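Local coordinates for protein Pbp related beta-lactamase (Pyrococcus abyssi, PDB 2QMI) that probably hydrolyses peptides as a serine peptidase of the penicillin-binding protein and beta-lactamase family, assembled as a self-compartmentalizing octamer, at residues Lys18-Ser23 with Met212-Asp217; Glu118-Gly123 with Leu131-Pro136; Lys170-Glu173 with Ser179-Glu182. One frame throughout, in Å; residues are numbered along the deposited sequence.

Contact 1. Residues Lys18-Ser23 with Met212-Asp217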
loop_
_atom_site.group_PDB
_atom_site.type_symbol
_atom_site.label_atom_id
_atom_site.label_comp_id
_atom_site.label_asym_id
_atom_site.label_seq_id
_atom_site.Cartn_x
_atom_site.Cartn_y
_atom_site.Cartn_z
ATOM N N LYS A 18 0.881 24.579 -17.962
ATOM C CA LYS A 18 2.162 24.480 -17.273
ATOM C C LYS A 18 3.374 24.438 -18.203
ATOM O O LYS A 18 4.140 23.470 -18.199
ATOM C CB LYS A 18 2.187 23.260 -16.346
ATOM C CG LYS A 18 3.326 23.323 -15.326
ATOM C CD LYS A 18 3.056 22.491 -14.074
ATOM C CE LYS A 18 4.060 22.846 -12.976
ATOM N NZ LYS A 18 3.865 22.091 -11.708
ATOM N N VAL A 19 3.549 25.492 -18.999
ATOM C CA VAL A 19 4.686 25.576 -19.915
ATOM C C VAL A 19 5.756 26.453 -19.255
ATOM O O VAL A 19 5.459 27.542 -18.773
ATOM C CB VAL A 19 4.281 26.197 -21.279
ATOM C CG1 VAL A 19 5.463 26.157 -22.238
ATOM C CG2 VAL A 19 3.085 25.446 -21.869
ATOM N N PRO A 20 7.015 25.984 -19.227
ATOM C CA PRO A 20 8.138 26.713 -18.621
ATOM C C PRO A 20 8.474 28.061 -19.281
ATOM O O PRO A 20 8.465 29.099 -18.625
ATOM C CB PRO A 20 9.302 25.724 -18.736
ATOM C CG PRO A 20 8.619 24.370 -18.856
ATOM C CD PRO A 20 7.464 24.690 -19.764
ATOM N N GLY A 21 8.787 28.024 -20.574
ATOM C CA GLY A 21 9.143 29.232 -21.295
ATOM C C GLY A 21 8.771 29.154 -22.765
ATOM O O GLY A 21 8.546 28.066 -23.292
ATOM N N ILE A 22 8.711 30.312 -23.423
ATOM C CA ILE A 22 8.353 30.407 -24.834
ATOM C C ILE A 22 8.986 31.633 -25.502
ATOM O O ILE A 22 9.160 32.673 -24.872
ATOM C CB ILE A 22 6.813 30.514 -25.009
ATOM C CG1 ILE A 22 6.171 29.129 -24.923
ATOM C CG2 ILE A 22 6.476 31.203 -26.328
ATOM C CD1 ILE A 22 4.650 29.131 -25.063
ATOM N N SER A 23 9.327 31.502 -26.782
ATOM C CA SER A 23 9.899 32.613 -27.537
ATOM C C SER A 23 9.122 32.774 -28.830
ATOM O O SER A 23 8.644 31.792 -29.395
ATOM C CB SER A 23 11.375 32.361 -27.851
ATOM O OG SER A 23 12.182 32.628 -26.720
ATOM N N MET A 212 16.740 24.777 -21.213
ATOM C CA MET A 212 16.755 23.382 -20.802
ATOM C C MET A 212 15.412 22.805 -21.258
ATOM O O MET A 212 14.405 23.508 -21.258
ATOM C CB MET A 212 16.881 23.292 -19.275
ATOM C CG MET A 212 16.634 21.903 -18.683
ATOM S SD MET A 212 17.674 20.626 -19.415
ATOM C CE MET A 212 19.275 21.026 -18.681
ATOM N N GLY A 213 15.404 21.542 -21.670
ATOM C CA GLY A 213 14.162 20.929 -22.097
ATOM C C GLY A 213 13.355 20.500 -20.883
ATOM O O GLY A 213 13.901 20.389 -19.782
ATOM N N TYR A 214 12.055 20.270 -21.076
ATOM C CA TYR A 214 11.182 19.836 -19.986
ATOM C C TYR A 214 10.087 18.879 -20.449
ATOM O O TYR A 214 9.480 19.044 -21.510
ATOM C CB TYR A 214 10.548 21.045 -19.283
ATOM C CG TYR A 214 11.530 21.836 -18.451
ATOM C CD1 TYR A 214 11.916 21.397 -17.182
ATOM C CD2 TYR A 214 12.113 22.998 -18.951
ATOM C CE1 TYR A 214 12.856 22.099 -16.439
ATOM C CE2 TYR A 214 13.058 23.702 -18.219
ATOM C CZ TYR A 214 13.428 23.254 -16.970
ATOM O OH TYR A 214 14.387 23.945 -16.263
ATOM N N ILE A 215 9.871 17.859 -19.626
ATOM C CA ILE A 215 8.866 16.838 -19.855
ATOM C C ILE A 215 8.018 16.867 -18.593
ATOM O O ILE A 215 8.552 16.940 -17.493
ATOM C CB ILE A 215 9.515 15.443 -20.004
ATOM C CG1 ILE A 215 10.346 15.393 -21.283
ATOM C CG2 ILE A 215 8.454 14.366 -20.019
ATOM C CD1 ILE A 215 9.537 15.578 -22.541
ATOM N N LEU A 216 6.702 16.830 -18.752
ATOM C CA LEU A 216 5.793 16.859 -17.608
ATOM C C LEU A 216 5.475 15.414 -17.219
ATOM O O LEU A 216 4.966 14.653 -18.047
ATOM C CB LEU A 216 4.518 17.600 -18.012
ATOM C CG LEU A 216 3.628 18.282 -16.970
ATOM C CD1 LEU A 216 4.423 19.327 -16.208
ATOM C CD2 LEU A 216 2.444 18.937 -17.679
ATOM N N ASP A 217 5.785 15.019 -15.980
ATOM C CA ASP A 217 5.500 13.639 -15.574
ATOM C C ASP A 217 4.026 13.412 -15.252
ATOM O O ASP A 217 3.222 14.346 -15.295
ATOM C CB ASP A 217 6.390 13.170 -14.399
ATOM C CG ASP A 217 6.110 13.898 -13.090
ATOM O OD1 ASP A 217 4.931 14.157 -12.767
ATOM O OD2 ASP A 217 7.086 14.183 -12.359
#
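Where the N-terminal helix 3-16 of the beta-lactamase-type domain gives way to strand 21-28 of its large antiparallel sheet, the connecting turn packs against the two-stranded hairpin that begins with strand 213-216, and the pairing of Pro20 with Tyr214 is its centre. The pyrrolidine CG of Pro20 lies 3.8 Å from Tyr214 CD2 and 3.9 Å from Tyr214 CB, so the ring corner sits at the root of the aromatic side chain, which runs past it in the opposite direction. Tyr214 carries its CG beside the backbone N, anti to the carbonyl carbon (chi1 -71°); the hydroxyl at the far end of the ring bonds Val43 N and Glu44 OE1. Two residues before Pro20 and two after Tyr214, the extended chain of Lys18 crosses Leu216 at about a right angle, its CD 4.1 Å from Leu216 CD1. Lys18 takes positive phi (50°) as the C-prime residue of the Schellman motif that ends helix 3-16. Nearby, Val19 O accepts a hydrogen bond from Trp130 NE1 of a neighbouring subunit. Between the segments the touching atoms are all carbon; the polar ends turn to other partners, Lys18 NZ weakly to Gly220 O in the hairpin's own loop.

Contact 2. Residues Glu118-Gly123 with Leu131-Pro136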
loop_
_atom_site.group_PDB
_atom_site.type_symbol
_atom_site.label_atom_id
_atom_site.label_comp_id
_atom_site.label_asym_id
_atom_site.label_seq_id
_atom_site.Cartn_x
_atom_site.Cartn_y
_atom_site.Cartn_z
ATOM N N GLU A 118 10.060 7.886 -32.438
ATOM C CA GLU A 118 9.253 7.695 -31.233
ATOM C C GLU A 118 10.011 6.849 -30.209
ATOM O O GLU A 118 10.101 7.214 -29.035
ATOM C CB GLU A 118 7.924 7.007 -31.572
ATOM C CG GLU A 118 6.926 7.880 -32.322
ATOM C CD GLU A 118 7.239 8.023 -33.803
ATOM O OE1 GLU A 118 8.220 7.413 -34.286
ATOM O OE2 GLU A 118 6.482 8.747 -34.489
ATOM N N ALA A 119 10.553 5.720 -30.662
ATOM C CA ALA A 119 11.307 4.816 -29.789
ATOM C C ALA A 119 12.598 5.448 -29.271
ATOM O O ALA A 119 12.930 5.312 -28.099
ATOM C CB ALA A 119 11.622 3.527 -30.521
ATOM N N PHE A 120 13.320 6.138 -30.148
ATOM C CA PHE A 120 14.570 6.786 -29.775
ATOM C C PHE A 120 14.378 7.816 -28.667
ATOM O O PHE A 120 14.961 7.702 -27.591
ATOM C CB PHE A 120 15.205 7.482 -30.986
ATOM C CG PHE A 120 16.408 8.333 -30.638
ATOM C CD1 PHE A 120 17.559 7.758 -30.109
ATOM C CD2 PHE A 120 16.383 9.708 -30.832
ATOM C CE1 PHE A 120 18.667 8.545 -29.782
ATOM C CE2 PHE A 120 17.487 10.500 -30.508
ATOM C CZ PHE A 120 18.628 9.917 -29.984
ATOM N N ILE A 121 13.569 8.834 -28.943
ATOM C CA ILE A 121 13.329 9.888 -27.970
ATOM C C ILE A 121 12.738 9.369 -26.660
ATOM O O ILE A 121 13.137 9.809 -25.582
ATOM C CB ILE A 121 12.419 10.981 -28.576
ATOM C CG1 ILE A 121 13.146 11.642 -29.752
ATOM C CG2 ILE A 121 12.052 12.021 -27.522
ATOM C CD1 ILE A 121 12.312 12.635 -30.522
ATOM N N ASP A 122 11.802 8.428 -26.750
ATOM C CA ASP A 122 11.174 7.878 -25.552
ATOM C C ASP A 122 12.206 7.297 -24.581
ATOM O O ASP A 122 12.184 7.595 -23.389
ATOM C CB ASP A 122 10.163 6.792 -25.930
ATOM C CG ASP A 122 9.338 6.319 -24.738
ATOM O OD1 ASP A 122 8.548 7.128 -24.208
ATOM O OD2 ASP A 122 9.483 5.146 -24.327
ATOM N N GLY A 123 13.107 6.464 -25.091
ATOM C CA GLY A 123 14.114 5.869 -24.231
ATOM C C GLY A 123 15.098 6.888 -23.690
ATOM O O GLY A 123 15.595 6.758 -22.575
ATOM N N LEU A 131 16.021 2.526 -28.557
ATOM C CA LEU A 131 16.565 2.436 -29.917
ATOM C C LEU A 131 17.768 3.389 -29.955
ATOM O O LEU A 131 17.680 4.494 -30.487
ATOM C CB LEU A 131 15.521 2.865 -30.961
ATOM C CG LEU A 131 15.942 2.681 -32.433
ATOM C CD1 LEU A 131 16.268 1.206 -32.694
ATOM C CD2 LEU A 131 14.835 3.151 -33.372
ATOM N N PRO A 132 18.908 2.960 -29.389
ATOM C CA PRO A 132 20.146 3.741 -29.322
ATOM C C PRO A 132 20.841 4.023 -30.645
ATOM O O PRO A 132 21.952 3.556 -30.872
ATOM C CB PRO A 132 21.013 2.911 -28.382
ATOM C CG PRO A 132 20.638 1.522 -28.767
ATOM C CD PRO A 132 19.127 1.606 -28.846
ATOM N N VAL A 133 20.184 4.780 -31.516
ATOM C CA VAL A 133 20.766 5.128 -32.810
ATOM C C VAL A 133 21.404 6.506 -32.702
ATOM O O VAL A 133 20.810 7.514 -33.087
ATOM C CB VAL A 133 19.704 5.137 -33.938
ATOM C CG1 VAL A 133 19.314 3.719 -34.290
ATOM C CG2 VAL A 133 18.480 5.946 -33.507
ATOM N N SER A 134 22.623 6.530 -32.172
ATOM C CA SER A 134 23.375 7.763 -31.965
ATOM C C SER A 134 23.855 8.440 -33.241
ATOM O O SER A 134 24.415 9.537 -33.194
ATOM C CB SER A 134 24.576 7.478 -31.068
ATOM O OG SER A 134 25.386 6.463 -31.641
ATOM N N THR A 135 23.641 7.794 -34.382
ATOM C CA THR A 135 24.071 8.365 -35.651
ATOM C C THR A 135 23.138 7.934 -36.788
ATOM O O THR A 135 22.529 6.867 -36.727
ATOM C CB THR A 135 25.530 7.941 -35.965
ATOM O OG1 THR A 135 26.072 8.812 -36.962
ATOM C CG2 THR A 135 25.587 6.516 -36.476
ATOM N N PRO A 136 22.997 8.774 -37.829
ATOM C CA PRO A 136 22.145 8.501 -38.988
ATOM C C PRO A 136 22.485 7.184 -39.660
ATOM O O PRO A 136 21.615 6.506 -40.205
ATOM C CB PRO A 136 22.414 9.695 -39.891
ATOM C CG PRO A 136 22.600 10.791 -38.915
ATOM C CD PRO A 136 23.516 10.153 -37.892
HETATM O O HOH W 1 16.370 5.239 -26.988
#
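Phe120 and Leu131 bring helix 116-124 and the loop that follows it to within 4.8 Å between their CA atoms, and beyond Leu131 the loop folds into an inverse gamma turn centred on Pro132, closed by Val133 N to Leu131 O at 2.7 Å. The same Leu131 O lies at the edge of the Phe120 ring, near its plane, 3.3 Å from CD1. Phe120 reaches it because its CG stands anti to the backbone N (chi1 172°), which carries the ring out along the loop. Further on, Val133 CG2 comes obliquely to the ring, 4.0 Å from Phe120 CD1. On the preceding helical residue, Ala119 CB meets Leu131 CB at 4.0 Å. Between the two backbones a water gives a hydrogen to Phe120 O at 2.9 Å and accepts one from Leu131 N at 3.2 Å. Tyr40 of a neighbouring subunit packs on Phe120, and Ala15 of that subunit on Leu131, placing the loop at an interface of the octamer. Apolar groups thus fill the buried join, while the turn serves Val133 N and the water Phe120 O and Leu131 N; the ring edge, which would be slightly positive, meets Leu131 O.

Contact 3. Residues Lys170-Glu173 with Ser179-Glu182; sequences KIIE and SYEE
A side-chain-to-backbone hydrogen bond between consecutive helices forms this contact, made where a short loop leads from helix 162-176 into helix 180-189 in the helical part of the beta-lactamase-type domain. Glu173 OE2 accepts from Tyr180 N at 2.7 Å, with an N-H...O angle of 160°, through its anti lone pair. The extended Glu173 side chain (chi2 -166°) crosses that of Tyr180 at about a right angle. Its other oxygen, OE1, is met by Lys170 NZ in a salt bridge on the syn side, 32° out of the carboxylate plane, at a modelled 2.5 Å that is short for such a bond; each oxygen thus has a partner. Glu181 OE1 lies 4.1 Å from Glu173 OE2, a like-charge approach that the lysine would probably ease. The bond falls on the first turn of the second helix, where the helix dipole would also favour an anion. Ser179 and Glu182 close the same turn as a capping box, with Ser179 N donating to Glu182 OE2 at 3.0 Å from above the carboxylate plane. On the inner side, Ile172 CD1 touches the edge of the Tyr180 ring in its plane, 3.8 Å from CE1. Both of these side chains pack on helix 61-74, Ile172 on Ala68 and Ile69 and Tyr180 on Thr61, while Tyr180 OH bonds Thr65 OG1; on the outer side Lys170 also pairs with Glu137 of helix 136-142.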
loop_
_atom_site.group_PDB
_atom_site.type_symbol
_atom_site.label_atom_id
_atom_site.label_comp_id
_atom_site.label_asym_id
_atom_site.label_seq_id
_atom_site.Cartn_x
_atom_site.Cartn_y
_atom_site.Cartn_z
ATOM N N LYS A 170 21.488 11.559 -46.202
ATOM C CA LYS A 170 22.559 10.723 -46.731
ATOM C C LYS A 170 22.779 11.024 -48.214
ATOM O O LYS A 170 23.904 10.987 -48.708
ATOM C CB LYS A 170 22.206 9.242 -46.539
ATOM C CG LYS A 170 23.312 8.271 -46.952
ATOM C CD LYS A 170 24.626 8.639 -46.287
ATOM C CE LYS A 170 24.516 8.607 -44.776
ATOM N NZ LYS A 170 25.738 9.196 -44.134
ATOM N N ILE A 171 21.694 11.311 -48.925
ATOM C CA ILE A 171 21.780 11.644 -50.340
ATOM C C ILE A 171 22.577 12.943 -50.483
ATOM O O ILE A 171 23.392 13.093 -51.397
ATOM C CB ILE A 171 20.371 11.807 -50.947
ATOM C CG1 ILE A 171 19.707 10.433 -51.046
ATOM C CG2 ILE A 171 20.454 12.468 -52.311
ATOM C CD1 ILE A 171 18.326 10.439 -51.626
ATOM N N ILE A 172 22.351 13.869 -49.559
ATOM C CA ILE A 172 23.054 15.145 -49.573
ATOM C C ILE A 172 24.555 14.934 -49.418
ATOM O O ILE A 172 25.351 15.570 -50.106
ATOM C CB ILE A 172 22.532 16.059 -48.451
ATOM C CG1 ILE A 172 21.140 16.574 -48.836
ATOM C CG2 ILE A 172 23.521 17.187 -48.177
ATOM C CD1 ILE A 172 20.473 17.443 -47.780
ATOM N N GLU A 173 24.946 14.035 -48.523
ATOM C CA GLU A 173 26.363 13.769 -48.314
ATOM C C GLU A 173 26.935 13.056 -49.539
ATOM O O GLU A 173 28.037 13.364 -49.998
ATOM C CB GLU A 173 26.572 12.904 -47.067
ATOM C CG GLU A 173 25.885 13.435 -45.812
ATOM C CD GLU A 173 26.377 12.757 -44.546
ATOM O OE1 GLU A 173 26.592 11.526 -44.574
ATOM O OE2 GLU A 173 26.541 13.453 -43.521
ATOM N N SER A 179 29.777 16.322 -45.120
ATOM C CA SER A 179 28.775 15.850 -44.168
ATOM C C SER A 179 27.512 16.693 -44.306
ATOM O O SER A 179 27.570 17.839 -44.773
ATOM C CB SER A 179 29.301 15.947 -42.732
ATOM O OG SER A 179 29.336 17.291 -42.290
ATOM N N TYR A 180 26.375 16.122 -43.911
ATOM C CA TYR A 180 25.091 16.825 -43.976
ATOM C C TYR A 180 25.124 18.093 -43.128
ATOM O O TYR A 180 24.612 19.138 -43.527
ATOM C CB TYR A 180 23.952 15.927 -43.470
ATOM C CG TYR A 180 22.667 16.686 -43.210
ATOM C CD1 TYR A 180 21.873 17.143 -44.267
ATOM C CD2 TYR A 180 22.286 17.021 -41.910
ATOM C CE1 TYR A 180 20.740 17.917 -44.037
ATOM C CE2 TYR A 180 21.151 17.800 -41.669
ATOM C CZ TYR A 180 20.386 18.246 -42.736
ATOM O OH TYR A 180 19.285 19.044 -42.504
ATOM N N GLU A 181 25.719 17.986 -41.946
ATOM C CA GLU A 181 25.805 19.123 -41.047
ATOM C C GLU A 181 26.605 20.279 -41.636
ATOM O O GLU A 181 26.164 21.424 -41.574
ATOM C CB GLU A 181 26.400 18.692 -39.704
ATOM C CG GLU A 181 25.538 17.677 -38.966
ATOM C CD GLU A 181 26.041 16.249 -39.108
ATOM O OE1 GLU A 181 26.436 15.841 -40.224
ATOM O OE2 GLU A 181 26.029 15.528 -38.089
ATOM N N GLU A 182 27.773 19.996 -42.207
ATOM C CA GLU A 182 28.568 21.072 -42.796
ATOM C C GLU A 182 27.934 21.633 -44.069
ATOM O O GLU A 182 28.157 22.790 -44.412
ATOM C CB GLU A 182 30.024 20.628 -43.058
ATOM C CG GLU A 182 30.240 19.449 -43.998
ATOM C CD GLU A 182 31.727 19.008 -44.063
ATOM O OE1 GLU A 182 32.594 19.848 -44.439
ATOM O OE2 GLU A 182 32.024 17.823 -43.738
#

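How the contacts relate
All three contacts lie in the beta-lactamase-type domain, but each joins different elements. Contact 2 is the buried one, its touching residues all shielded, partly by other subunits; contact 1 runs from a buried proline-tyrosine pair to an exposed leucine, and contact 3 has an apolar inner side and a charged outer one. Between its segments contact 1 has only carbon-to-carbon packing, contact 2 adds a bridging water, and contact 3 alone has a direct hydrogen bond between its segments. Contacts 2 and 3 follow one another in the chain, with nearest atoms about 5 Å apart, and both are nested within the loop that contact 1 closes.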